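Local coordinates for protein glucose-resistance amylase regulator (Weissella paramesenteroides ATCC 33313, PDB 4RK6) that probably regulates transcription as a DNA-binding repressor of the LacI family and holds alpha-D-glucopyranose in its sugar-binding pocket, at residues A[117-122]-A[154-159]; A[124-129]-A[189-194]. All coordinates share one frame; numbering follows the deposited sequence.

Contact 1: residues A[117-122]-A[154-159]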
ATOM      1  N   ILE A 117      22.970   7.881   7.063  1.00 22.39           N
ATOM      2  CA  ILE A 117      22.880   6.466   7.414  1.00 21.33           C
ATOM      3  C   ILE A 117      24.276   5.871   7.545  1.00 23.62           C
ATOM      4  O   ILE A 117      24.561   5.157   8.474  1.00 22.52           O
ATOM      5  CB  ILE A 117      22.076   5.662   6.366  1.00 23.67           C
ATOM      6  CG1 ILE A 117      20.632   6.179   6.293  1.00 20.46           C
ATOM      7  CG2 ILE A 117      22.144   4.179   6.687  1.00 21.41           C
ATOM      8  CD1 ILE A 117      19.859   5.643   5.103  1.00 25.37           C
ATOM      9  N   VAL A 118      25.145   6.185   6.587  1.00 21.79           N
ATOM     10  CA  VAL A 118      26.503   5.679   6.601  1.00 21.56           C
ATOM     11  C   VAL A 118      27.226   6.205   7.834  1.00 24.32           C
ATOM     12  O   VAL A 118      27.909   5.463   8.524  1.00 22.97           O
ATOM     13  CB  VAL A 118      27.234   6.089   5.306  1.00 21.04           C
ATOM     14  CG1 VAL A 118      28.731   5.845   5.430  1.00 24.14           C
ATOM     15  CG2 VAL A 118      26.676   5.348   4.123  1.00 26.93           C
ATOM     16  N   ASP A 119      27.047   7.488   8.141  1.00 22.76           N
ATOM     17  CA  ASP A 119      27.675   8.061   9.329  1.00 22.86           C
ATOM     18  C   ASP A 119      27.273   7.335  10.625  1.00 25.43           C
ATOM     19  O   ASP A 119      28.104   7.019  11.482  1.00 23.32           O
ATOM     20  CB  ASP A 119      27.339   9.542   9.437  1.00 27.30           C
ATOM     21  CG  ASP A 119      28.376  10.302  10.213  1.00 49.97           C
ATOM     22  OD1 ASP A 119      29.557  10.306   9.804  1.00 39.68           O
ATOM     23  OD2 ASP A 119      28.011  10.875  11.245  1.00 40.82           O
ATOM     24  N   TYR A 120      25.981   7.070  10.746  1.00 21.84           N
ATOM     25  CA  TYR A 120      25.443   6.348  11.885  1.00 19.65           C
ATOM     26  C   TYR A 120      25.982   4.928  11.956  1.00 20.73           C
ATOM     27  O   TYR A 120      26.420   4.472  13.013  1.00 23.95           O
ATOM     28  CB  TYR A 120      23.899   6.335  11.814  1.00 20.84           C
ATOM     29  CG  TYR A 120      23.270   5.494  12.868  1.00 19.75           C
ATOM     30  CD1 TYR A 120      23.449   5.790  14.210  1.00 21.74           C
ATOM     31  CD2 TYR A 120      22.507   4.394  12.535  1.00 27.76           C
ATOM     32  CE1 TYR A 120      22.868   5.007  15.203  1.00 24.23           C
ATOM     33  CE2 TYR A 120      21.929   3.609  13.513  1.00 25.04           C
ATOM     34  CZ  TYR A 120      22.105   3.903  14.828  1.00 23.05           C
ATOM     35  OH  TYR A 120      21.504   3.089  15.764  1.00 25.84           O
ATOM     36  N   LEU A 121      25.953   4.204  10.844  1.00 21.85           N
ATOM     37  CA  LEU A 121      26.416   2.824  10.869  1.00 22.10           C
ATOM     38  C   LEU A 121      27.906   2.724  11.224  1.00 23.09           C
ATOM     39  O   LEU A 121      28.295   1.848  11.982  1.00 22.31           O
ATOM     40  CB  LEU A 121      26.149   2.125   9.539  1.00 23.61           C
ATOM     41  CG  LEU A 121      24.667   1.769   9.298  1.00 22.35           C
ATOM     42  CD1 LEU A 121      24.464   1.193   7.909  1.00 21.28           C
ATOM     43  CD2 LEU A 121      24.141   0.815  10.341  1.00 26.15           C
ATOM     44  N   ILE A 122      28.711   3.633  10.691  1.00 21.82           N
ATOM     45  CA  ILE A 122      30.147   3.673  11.019  1.00 24.88           C
ATOM     46  C   ILE A 122      30.362   4.051  12.494  1.00 22.10           C
ATOM     47  O   ILE A 122      31.198   3.461  13.177  1.00 22.16           O
ATOM     48  CB  ILE A 122      30.907   4.624  10.066  1.00 23.96           C
ATOM     49  CG1 ILE A 122      30.954   3.990   8.666  1.00 25.05           C
ATOM     50  CG2 ILE A 122      32.312   4.955  10.583  1.00 26.08           C
ATOM     51  CD1 ILE A 122      31.439   4.958   7.614  1.00 31.94           C
ATOM     52  N   THR A 154      33.389   6.169   0.655  1.00 26.51           N
ATOM     53  CA  THR A 154      34.751   6.618   0.350  1.00 33.33           C
ATOM     54  C   THR A 154      35.100   7.945   1.051  1.00 34.45           C
ATOM     55  O   THR A 154      36.240   8.103   1.481  1.00 30.30           O
ATOM     56  CB  THR A 154      35.011   6.663  -1.170  1.00 34.45           C
ATOM     57  OG1 THR A 154      34.092   7.543  -1.805  1.00 36.85           O
ATOM     58  CG2 THR A 154      34.858   5.299  -1.787  1.00 28.83           C
ATOM     59  N   ASP A 155      34.131   8.862   1.222  1.00 29.89           N
ATOM     60  CA  ASP A 155      34.329  10.094   2.037  1.00 32.50           C
ATOM     61  C   ASP A 155      34.738   9.769   3.484  1.00 34.83           C
ATOM     62  O   ASP A 155      35.422  10.554   4.137  1.00 32.87           O
ATOM     63  CB  ASP A 155      33.054  10.944   2.114  1.00 34.33           C
ATOM     64  CG  ASP A 155      32.738  11.718   0.830  1.00 49.70           C
ATOM     65  OD1 ASP A 155      33.584  11.878  -0.063  1.00 37.58           O
ATOM     66  OD2 ASP A 155      31.596  12.200   0.727  1.00 39.81           O
ATOM     67  N   HIS A 156      34.288   8.618   3.984  1.00 26.16           N
ATOM     68  CA  HIS A 156      34.602   8.127   5.334  1.00 30.32           C
ATOM     69  C   HIS A 156      35.867   7.249   5.373  1.00 29.19           C
ATOM     70  O   HIS A 156      36.128   6.548   6.364  1.00 34.25           O
ATOM     71  CB  HIS A 156      33.395   7.329   5.888  1.00 36.13           C
ATOM     72  CG  HIS A 156      32.266   8.185   6.374  1.00 28.07           C
ATOM     73  ND1 HIS A 156      31.296   8.699   5.536  1.00 30.99           N
ATOM     74  CD2 HIS A 156      31.942   8.600   7.623  1.00 25.96           C
ATOM     75  CE1 HIS A 156      30.427   9.399   6.248  1.00 32.23           C
ATOM     76  NE2 HIS A 156      30.802   9.360   7.516  1.00 30.80           N
ATOM     77  N   ASN A 157      36.645   7.295   4.295  1.00 30.95           N
ATOM     78  CA  ASN A 157      37.908   6.567   4.181  1.00 39.05           C
ATOM     79  C   ASN A 157      37.772   5.057   4.220  1.00 34.80           C
ATOM     80  O   ASN A 157      38.679   4.354   4.639  1.00 34.78           O
ATOM     81  CB  ASN A 157      38.914   7.060   5.229  1.00 40.37           C
ATOM     82  CG  ASN A 157      39.140   8.552   5.135  1.00 99.64           C
ATOM     83  OD1 ASN A 157      39.282   9.102   4.035  1.00 43.99           O
ATOM     84  ND2 ASN A 157      39.147   9.223   6.279  1.00 62.04           N
ATOM     85  N   LEU A 158      36.649   4.553   3.724  1.00 31.15           N
ATOM     86  CA  LEU A 158      36.514   3.120   3.496  1.00 32.57           C
ATOM     87  C   LEU A 158      36.812   2.843   2.034  1.00 25.59           C
ATOM     88  O   LEU A 158      36.879   3.759   1.214  1.00 35.96           O
ATOM     89  CB  LEU A 158      35.115   2.629   3.906  1.00 31.18           C
ATOM     90  CG  LEU A 158      34.824   2.854   5.394  1.00 25.85           C
ATOM     91  CD1 LEU A 158      33.425   2.341   5.745  1.00 29.75           C
ATOM     92  CD2 LEU A 158      35.880   2.215   6.293  1.00 32.37           C
ATOM     93  N   ALA A 159      36.995   1.575   1.717  1.00 33.48           N
ATOM     94  CA  ALA A 159      37.512   1.179   0.419  1.00 37.75           C
ATOM     95  C   ALA A 159      36.511   0.309  -0.303  1.00 36.91           C
ATOM     96  O   ALA A 159      35.534  -0.171   0.290  1.00 30.94           O
ATOM     97  CB  ALA A 159      38.830   0.438   0.602  1.00 46.19           C
TER

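Contact 2: residues A[124-129]-A[189-194]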
HETATM    1  N   MSE A 124      28.389   3.264  14.804  1.00 22.32           N
HETATM    2  CA  MSE A 124      27.975   2.063  15.525  1.00 24.94           C
HETATM    3  C   MSE A 124      28.937   0.912  15.309  1.00 23.03           C
HETATM    4  O   MSE A 124      28.678  -0.194  15.768  1.00 27.20           O
HETATM    5  CB  MSE A 124      26.561   1.672  15.089  1.00 24.26           C
HETATM    6  CG  MSE A 124      25.475   2.660  15.485  1.00 20.72           C
HETATM    7 SE   MSE A 124      25.245   2.835  17.431  1.00 29.57          SE
HETATM    8  CE  MSE A 124      24.054   1.272  17.642  1.00 42.30           C
ATOM      9  N   GLY A 125      30.042   1.151  14.589  1.00 26.10           N
ATOM     10  CA  GLY A 125      31.157   0.199  14.487  1.00 24.82           C
ATOM     11  C   GLY A 125      31.184  -0.680  13.254  1.00 27.53           C
ATOM     12  O   GLY A 125      32.001  -1.624  13.166  1.00 24.48           O
ATOM     13  N   HIS A 126      30.295  -0.400  12.301  1.00 23.37           N
ATOM     14  CA  HIS A 126      30.239  -1.140  11.050  1.00 22.93           C
ATOM     15  C   HIS A 126      31.225  -0.550  10.050  1.00 24.52           C
ATOM     16  O   HIS A 126      31.423   0.663  10.010  1.00 29.84           O
ATOM     17  CB  HIS A 126      28.827  -1.120  10.479  1.00 23.62           C
ATOM     18  CG  HIS A 126      27.835  -1.779  11.379  1.00 23.15           C
ATOM     19  ND1 HIS A 126      27.524  -3.116  11.280  1.00 24.26           N
ATOM     20  CD2 HIS A 126      27.136  -1.304  12.436  1.00 23.81           C
ATOM     21  CE1 HIS A 126      26.686  -3.442  12.248  1.00 20.15           C
ATOM     22  NE2 HIS A 126      26.412  -2.353  12.945  1.00 22.42           N
ATOM     23  N   LYS A 127      31.849  -1.444   9.288  1.00 24.25           N
ATOM     24  CA  LYS A 127      32.791  -1.089   8.218  1.00 22.01           C
ATOM     25  C   LYS A 127      32.422  -1.729   6.889  1.00 24.98           C
ATOM     26  O   LYS A 127      32.477  -1.091   5.837  1.00 26.82           O
ATOM     27  CB  LYS A 127      34.212  -1.513   8.613  1.00 29.05           C
ATOM     28  CG  LYS A 127      34.972  -0.453   9.409  1.00 93.66           C
ATOM     29  CD  LYS A 127      36.353  -0.902   9.882  1.00 87.55           C
ATOM     30  CE  LYS A 127      37.354  -1.060   8.743  1.00102.57           C
ATOM     31  NZ  LYS A 127      37.468  -2.464   8.255  1.00115.95           N
ATOM     32  N   ASN A 128      32.051  -3.004   6.936  1.00 22.54           N
ATOM     33  CA  ASN A 128      31.606  -3.704   5.749  1.00 20.19           C
ATOM     34  C   ASN A 128      30.095  -3.600   5.602  1.00 22.34           C
ATOM     35  O   ASN A 128      29.366  -4.158   6.416  1.00 22.39           O
ATOM     36  CB  ASN A 128      32.052  -5.152   5.830  1.00 25.00           C
ATOM     37  CG  ASN A 128      33.564  -5.260   5.784  1.00 31.30           C
ATOM     38  OD1 ASN A 128      34.205  -4.627   4.942  1.00 28.05           O
ATOM     39  ND2 ASN A 128      34.129  -6.016   6.685  1.00 30.20           N
ATOM     40  N   ILE A 129      29.653  -2.858   4.591  1.00 23.26           N
ATOM     41  CA  ILE A 129      28.241  -2.428   4.483  1.00 23.76           C
ATOM     42  C   ILE A 129      27.711  -2.656   3.084  1.00 26.63           C
ATOM     43  O   ILE A 129      28.386  -2.367   2.101  1.00 25.74           O
ATOM     44  CB  ILE A 129      28.053  -0.948   4.888  1.00 20.59           C
ATOM     45  CG1 ILE A 129      28.604  -0.702   6.288  1.00 22.41           C
ATOM     46  CG2 ILE A 129      26.580  -0.549   4.856  1.00 20.93           C
ATOM     47  CD1 ILE A 129      28.532   0.719   6.786  1.00 23.97           C
ATOM     48  N   PRO A 189      29.517 -11.185   3.995  1.00 22.90           N
ATOM     49  CA  PRO A 189      30.745 -10.389   4.011  1.00 27.75           C
ATOM     50  C   PRO A 189      30.543  -8.980   4.536  1.00 26.65           C
ATOM     51  O   PRO A 189      31.513  -8.240   4.682  1.00 25.13           O
ATOM     52  CB  PRO A 189      31.173 -10.361   2.539  1.00 25.34           C
ATOM     53  CG  PRO A 189      29.919 -10.576   1.758  1.00 25.66           C
ATOM     54  CD  PRO A 189      29.000 -11.380   2.631  1.00 23.54           C
ATOM     55  N   PHE A 190      29.294  -8.633   4.841  1.00 23.08           N
ATOM     56  CA  PHE A 190      28.946  -7.364   5.446  1.00 23.00           C
ATOM     57  C   PHE A 190      28.153  -7.566   6.731  1.00 27.19           C
ATOM     58  O   PHE A 190      27.442  -8.563   6.898  1.00 23.95           O
ATOM     59  CB  PHE A 190      28.143  -6.500   4.467  1.00 22.67           C
ATOM     60  CG  PHE A 190      27.048  -7.244   3.744  1.00 23.34           C
ATOM     61  CD1 PHE A 190      25.774  -7.342   4.289  1.00 23.64           C
ATOM     62  CD2 PHE A 190      27.284  -7.837   2.505  1.00 22.24           C
ATOM     63  CE1 PHE A 190      24.778  -8.023   3.621  1.00 21.03           C
ATOM     64  CE2 PHE A 190      26.285  -8.506   1.825  1.00 22.06           C
ATOM     65  CZ  PHE A 190      25.025  -8.611   2.386  1.00 22.45           C
ATOM     66  N   THR A 191      28.268  -6.603   7.627  1.00 19.88           N
ATOM     67  CA  THR A 191      27.607  -6.661   8.938  1.00 22.40           C
ATOM     68  C   THR A 191      26.329  -5.828   9.006  1.00 23.47           C
ATOM     69  O   THR A 191      25.553  -5.963   9.963  1.00 21.92           O
ATOM     70  CB  THR A 191      28.551  -6.216  10.071  1.00 25.41           C
ATOM     71  OG1 THR A 191      28.964  -4.843   9.869  1.00 23.39           O
ATOM     72  CG2 THR A 191      29.769  -7.139  10.128  1.00 30.69           C
ATOM     73  N   ALA A 192      26.155  -4.948   8.022  1.00 21.90           N
ATOM     74  CA  ALA A 192      24.999  -4.054   7.933  1.00 21.29           C
ATOM     75  C   ALA A 192      24.579  -3.900   6.496  1.00 20.65           C
ATOM     76  O   ALA A 192      25.394  -3.963   5.567  1.00 24.78           O
ATOM     77  CB  ALA A 192      25.313  -2.697   8.522  1.00 23.99           C
ATOM     78  N   ALA A 193      23.280  -3.717   6.310  1.00 19.84           N
ATOM     79  CA  ALA A 193      22.706  -3.484   5.008  1.00 19.97           C
ATOM     80  C   ALA A 193      21.827  -2.236   5.059  1.00 21.98           C
ATOM     81  O   ALA A 193      21.055  -2.047   5.989  1.00 21.40           O
ATOM     82  CB  ALA A 193      21.888  -4.683   4.567  1.00 22.96           C
ATOM     83  N   ILE A 194      22.000  -1.372   4.073  1.00 20.55           N
ATOM     84  CA  ILE A 194      21.154  -0.208   3.887  1.00 20.06           C
ATOM     85  C   ILE A 194      20.148  -0.602   2.826  1.00 22.30           C
ATOM     86  O   ILE A 194      20.503  -0.903   1.684  1.00 22.82           O
ATOM     87  CB  ILE A 194      21.957   1.018   3.429  1.00 20.46           C
ATOM     88  CG1 ILE A 194      22.994   1.381   4.494  1.00 21.23           C
ATOM     89  CG2 ILE A 194      21.017   2.177   3.175  1.00 19.93           C
ATOM     90  CD1 ILE A 194      23.971   2.466   4.115  1.00 21.18           C
TER
HETATM   91  O   HOH W   1      31.587  -4.307   9.480  1.00 25.36           O

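Contact 1: residues A[117-122]-A[154-159]
Val-118 lays its CG1 methyl over one face of the His-156 imidazole. The methyl lies 4.2 Å from the ring centroid and 26° off the ring normal, a CH-pi contact. CG1 is anti to the backbone N, which turns it to the histidine, and His-156 ND1 is its closest ring atom, at 3.8 Å. Ile-122 reaches the same histidine near its root. Its CD1 methyl comes within 3.5 Å of His-156 CB and meets the ring obliquely.

The polar part of the contact is at the ring edge. His-156 NE2 donates a hydrogen bond to Asp-119 OD1 at 2.8 Å. The bond is nearly straight, at 168°, and OD1 lies almost in the ring plane. The oxygen uses its anti lone pair, and the carboxylate plane is turned 50° from the ring. The other ring nitrogen, ND1, is hydrogen-bonded to the carbonyl oxygen of Ser-152, in the last turn of helix 144-155, just before it. Gripped at both nitrogens, the ring has its rotation fixed. With a carbonyl at ND1 and a carboxylate at NE2, both nitrogens may carry protons, which would make the ring a cation.

Ile-122 and Leu-158 close the apolar side. They meet tip to tip, with Ile-122 CD1 3.8 Å from Leu-158 CD1. Helix 144-155 ends in a Schellman motif: Leu-158 N bonds to Met-153 O, and Asn-157, at positive phi, is the C-prime residue.

The contact thus joins the C-terminal half of helix 110-123 to the turn that follows helix 144-155, near the protein surface. Val-118 also packs on Phe-149, Ser-152 and Met-153 of the second helix. Val-118 touches Ile-194 of strand 192-195 as well, so the contact lies where both helices meet the sheet.

Contact 2: residues A[124-129]-A[189-194]
Parallel strand pairing at the start of strands 129-132 and 192-195 carries this contact, in the alpha/beta fold of the periplasmic-binding-protein type. Ile-129 pairs with Ala-192. The pairing begins just before, where Thr-191 N donates to Asn-128 O at 2.9 Å. Ile-129 CA also makes a CA-H...O contact with Ala-192 O at 3.4 Å. Ala-192 N is buried here and has no hydrogen-bond partner in the model.

His-126 and Thr-191 link the loops that lead into the strands. His-126 ND1 and Thr-191 OG1 share a hydrogen bond of 2.7 Å, with the hydroxyl in the plane of the imidazole. Chi1 of 61° sets OG1 between the backbone N and the carbonyl carbon, where it reaches the imidazole edge. Thr-191 OG1 also lies 2.7 Å from a water oxygen, and that water accepts a bond from Lys-127 N. Ala-192 CB lies over one face of the His-126 ring, 4.0 Å from its centroid, as a CH-pi contact. NE2 is hydrogen-bonded to the carbonyl oxygen of Leu-281, so both ring nitrogens are held.

Asn-128 CB packs against Pro-189 O at 3.3 Å, while its OD1 is hydrogen-bonded to Asn-162 ND2. Further along, Ile-129 CG2 meets Ile-194 CD1 at 4.1 Å.

Strand 192-195 lies between 129-132 and 220-223, and 163-166 flanks 129-132. Helices 110-123 and 144-155 cover the sheet face that carries Ile-129 and Ala-192.

How the contacts relate
Contact 1 ties helix 110-123 to the turn after helix 144-155, and contact 2 pairs two strands of the sheet these helices cover. Their centres are 10 Å apart. Helix 110-123 runs from one to the other: Leu-121 O and His-126 N, 3.0 Å apart, probably form a hydrogen bond where the chain leaves the helix. Ile-117 CG2 rests 3.6 Å from Ile-194 CD1, and Leu-121 CD1 packs on Ile-194 CG1 at 3.7 Å. Leu-158 CD1 lies 3.6 Å from Lys-127 O. The segments of the two contacts alternate along the chain. The side chain of Ile-194 is about 10 Å from the bound glucose, whose pocket includes Thr-196 and Ala-197, just beyond strand 192-195.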